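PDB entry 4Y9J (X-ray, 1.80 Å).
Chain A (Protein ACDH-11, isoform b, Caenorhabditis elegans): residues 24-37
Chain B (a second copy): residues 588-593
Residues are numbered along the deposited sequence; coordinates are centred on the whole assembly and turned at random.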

# COMPACT_ATOMS: atom_id res chain seq x y z
N LEU A 24 11.20 -20.91 18.29
CA LEU A 24 10.40 -20.63 19.52
C LEU A 24 10.03 -21.97 20.19
O LEU A 24 9.32 -22.76 19.61
N HIS A 25 10.56 -22.19 21.36
CA HIS A 25 10.29 -23.40 22.14
C HIS A 25 9.10 -23.13 23.05
O HIS A 25 8.78 -21.99 23.33
N ASN A 26 8.40 -24.20 23.45
CA ASN A 26 7.28 -24.11 24.38
C ASN A 26 7.72 -23.14 25.52
O ASN A 26 8.68 -23.44 26.23
N PRO A 27 7.06 -22.00 25.66
CA PRO A 27 7.56 -20.96 26.57
C PRO A 27 7.35 -21.30 28.06
O PRO A 27 7.96 -20.66 28.91
N TYR A 28 6.52 -22.27 28.38
CA TYR A 28 6.49 -22.77 29.77
C TYR A 28 7.72 -23.65 30.10
O TYR A 28 8.45 -23.39 31.02
N LYS A 29 7.93 -24.66 29.29
CA LYS A 29 9.00 -25.63 29.51
C LYS A 29 10.40 -25.03 29.36
O LYS A 29 11.32 -25.43 30.05
N ASP A 30 10.51 -24.08 28.47
CA ASP A 30 11.79 -23.51 28.09
C ASP A 30 12.17 -22.43 29.10
O ASP A 30 13.31 -22.02 29.13
N ASP A 31 11.21 -21.89 29.85
CA ASP A 31 11.53 -20.72 30.67
C ASP A 31 12.51 -21.13 31.77
O ASP A 31 12.24 -22.17 32.47
N PRO A 32 13.59 -20.36 31.98
CA PRO A 32 14.57 -20.65 33.02
C PRO A 32 13.98 -20.77 34.45
O PRO A 32 14.37 -21.64 35.18
N ILE A 33 13.02 -19.94 34.85
CA ILE A 33 12.66 -19.86 36.26
C ILE A 33 11.14 -19.98 36.52
O ILE A 33 10.72 -20.13 37.64
N LEU A 34 10.30 -19.89 35.49
CA LEU A 34 8.83 -19.93 35.74
C LEU A 34 8.34 -21.15 36.46
O LEU A 34 7.64 -21.03 37.47
N ASP A 35 8.72 -22.33 36.00
CA ASP A 35 8.21 -23.54 36.60
C ASP A 35 8.73 -23.68 38.08
O ASP A 35 7.94 -23.99 38.99
N ARG A 36 10.00 -23.38 38.31
CA ARG A 36 10.53 -23.43 39.72
C ARG A 36 9.81 -22.42 40.60
O ARG A 36 9.55 -22.67 41.76
N THR A 37 9.49 -21.24 40.06
CA THR A 37 8.82 -20.21 40.86
C THR A 37 7.43 -20.65 41.29
O THR A 37 7.03 -20.51 42.46
N PHE B 588 21.66 -20.95 29.59
CA PHE B 588 21.04 -22.17 28.98
C PHE B 588 20.16 -23.03 29.88
O PHE B 588 19.82 -24.18 29.57
N ASP B 589 19.77 -22.43 31.01
CA ASP B 589 18.94 -23.08 32.02
C ASP B 589 17.57 -23.45 31.36
O ASP B 589 16.92 -22.57 30.77
N ASN B 590 17.22 -24.75 31.43
CA ASN B 590 16.02 -25.32 30.77
C ASN B 590 15.99 -25.21 29.21
O ASN B 590 14.92 -25.32 28.61
N PHE B 591 17.12 -24.97 28.58
CA PHE B 591 17.13 -24.81 27.13
C PHE B 591 16.73 -26.13 26.44
O PHE B 591 17.24 -27.18 26.79
N THR B 592 15.78 -26.02 25.47
CA THR B 592 15.13 -27.20 24.83
C THR B 592 16.17 -27.73 23.82
O THR B 592 16.30 -27.16 22.75
N ALA B 593 16.99 -28.71 24.19
CA ALA B 593 18.16 -29.08 23.36
C ALA B 593 17.84 -30.31 22.50
O ALA B 593 17.47 -30.17 21.33

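Contacts between copies of one protein are often made by loops, and such a contact can combine a salt bridge at one end with a ring contact at the other and a carboxylate between them. The contact between A:24-37 and B:588-593 of ACDH-11, which buries 447 Å² in all, illustrates the principle.

A:Leu24 stays out of reach, so the contact begins at A:His25. Its side chain points toward chain B with chi1 in the m well, and B:Thr592, also m, lays its CB over one face of the imidazole, 3.7 Å from the ring centroid, in a CH-pi contact. The ring of B:Phe591 (chi1 t) meets the same imidazole obliquely, A:His25 NE2 lying 3.9 Å from B:Phe591 CE1.

A:Asn26 turns instead to its own chain: its OD1 accepts a hydrogen bond from A:Lys29 N at 3.1 Å, holding the turn that carries A:Asp30. The m, t, t, t side chain of A:Lys29 leads away, but B:Asn590 points toward chain A with chi1 m, its CB 3.7 Å from A:Lys29 O.

A:Asp30 leaves its backbone sideways, but its t rotamer brings the carboxylate close to chain B. There OD1 of A:Asp30 accepts a weak hydrogen bond from B:Thr592 N at 3.1 Å and lies 2.9 Å from B:Thr592 OG1. A:Asp31 points away; its OD1 instead accepts hydrogen bonds from A:Ile33 N at 3.0 Å and A:Leu34 N at 2.9 Å, bracing the start of the helix.

The CA-to-CB bond of A:Pro32 points sideways, and its CB lies 4.1 Å from B:Asp589 OD2. Four residues onward, within the helix, A:Arg36 reaches toward chain B with chi1 m, chi2 t and chi3 m. Its NH2 forms a salt bridge with B:Asp589 OD2 at 2.9 Å, the acceptor lying at the guanidinium edge, near its plane. B:Asp589 is a t rotamer.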

# COMPACT_ATOMS: atom_id res chain seq x y z
CB LEU A 24 9.13 -19.85 19.21
CG LEU A 24 8.27 -19.49 20.43
CD1 LEU A 24 9.00 -18.63 21.39
CD2 LEU A 24 6.96 -18.82 19.98
CB HIS A 25 11.53 -23.80 22.90
CG HIS A 25 12.71 -24.06 22.05
ND1 HIS A 25 12.75 -25.08 21.11
CD2 HIS A 25 13.94 -23.48 22.04
CE1 HIS A 25 13.96 -25.12 20.57
NE2 HIS A 25 14.66 -24.11 21.06
CB ASN A 26 7.01 -25.49 24.95
CG ASN A 26 5.87 -25.49 25.99
OD1 ASN A 26 5.87 -24.68 26.91
ND2 ASN A 26 4.89 -26.31 25.79
CB PRO A 27 6.82 -19.71 26.15
CG PRO A 27 5.58 -20.25 25.49
CD PRO A 27 5.98 -21.48 24.79
CB TYR A 28 5.19 -23.56 30.06
CG TYR A 28 5.11 -23.88 31.55
CD1 TYR A 28 4.77 -22.90 32.45
CD2 TYR A 28 5.45 -25.13 32.03
CE1 TYR A 28 4.78 -23.15 33.81
CE2 TYR A 28 5.48 -25.37 33.38
CZ TYR A 28 5.09 -24.38 34.25
OH TYR A 28 5.11 -24.66 35.59
CB LYS A 29 8.85 -26.82 28.58
CG LYS A 29 7.65 -27.73 28.89
CD LYS A 29 7.49 -28.73 27.73
CE LYS A 29 6.25 -29.55 27.82
NZ LYS A 29 6.30 -30.56 26.73
CB ASP A 30 11.69 -22.89 26.67
CG ASP A 30 13.03 -22.66 26.00
OD1 ASP A 30 13.76 -23.66 25.79
OD2 ASP A 30 13.33 -21.49 25.62
CB ASP A 31 10.28 -20.11 31.30
CG ASP A 31 10.55 -18.76 31.89
OD1 ASP A 31 11.09 -18.64 33.03
OD2 ASP A 31 10.27 -17.76 31.19
CB PRO A 32 15.51 -19.42 32.95
CG PRO A 32 15.52 -19.04 31.55
CD PRO A 32 14.03 -19.24 31.14
CB ILE A 33 13.24 -18.55 36.86
CG1 ILE A 33 13.15 -18.48 38.35
CG2 ILE A 33 12.50 -17.33 36.36
CD1 ILE A 33 14.06 -17.39 38.92
CB LEU A 34 8.07 -19.68 34.43
CG LEU A 34 6.56 -19.66 34.52
CD1 LEU A 34 6.09 -18.55 35.45
CD2 LEU A 34 6.09 -19.44 33.09
CB ASP A 35 8.63 -24.76 35.80
CG ASP A 35 8.13 -26.06 36.40
OD1 ASP A 35 6.89 -26.35 36.35
OD2 ASP A 35 8.97 -26.78 36.94
CB ARG A 36 12.03 -23.18 39.74
CG ARG A 36 12.79 -24.30 39.10
CD ARG A 36 14.28 -24.25 39.43
NE ARG A 36 15.08 -23.03 39.17
CZ ARG A 36 15.56 -22.75 37.98
NH1 ARG A 36 15.33 -23.58 36.94
NH2 ARG A 36 16.26 -21.65 37.78
CB THR A 37 8.75 -18.88 40.11
OG1 THR A 37 10.07 -18.40 39.84
CG2 THR A 37 7.98 -17.84 40.88
CB PHE B 588 22.13 -22.97 28.26
CG PHE B 588 22.64 -22.22 27.07
CD1 PHE B 588 21.84 -22.12 25.95
CD2 PHE B 588 23.88 -21.57 27.07
CE1 PHE B 588 22.28 -21.41 24.86
CE2 PHE B 588 24.32 -20.88 26.00
CZ PHE B 588 23.51 -20.78 24.88
CB ASP B 589 18.73 -22.08 33.18
CG ASP B 589 18.07 -22.71 34.43
OD1 ASP B 589 17.95 -23.93 34.55
OD2 ASP B 589 17.69 -21.92 35.32
CB ASN B 590 14.72 -24.66 31.32
CG ASN B 590 14.30 -25.22 32.64
OD1 ASN B 590 13.67 -24.56 33.45
ND2 ASN B 590 14.62 -26.40 32.85
CB PHE B 591 18.47 -24.37 26.66
CG PHE B 591 18.58 -24.27 25.18
CD1 PHE B 591 17.78 -23.40 24.48
CD2 PHE B 591 19.44 -25.12 24.48
CE1 PHE B 591 17.88 -23.31 23.06
CE2 PHE B 591 19.55 -25.05 23.10
CZ PHE B 591 18.79 -24.14 22.39
CB THR B 592 13.75 -26.83 24.12
OG1 THR B 592 12.79 -26.28 25.06
CG2 THR B 592 13.12 -28.08 23.44
CB ALA B 593 19.41 -29.35 24.22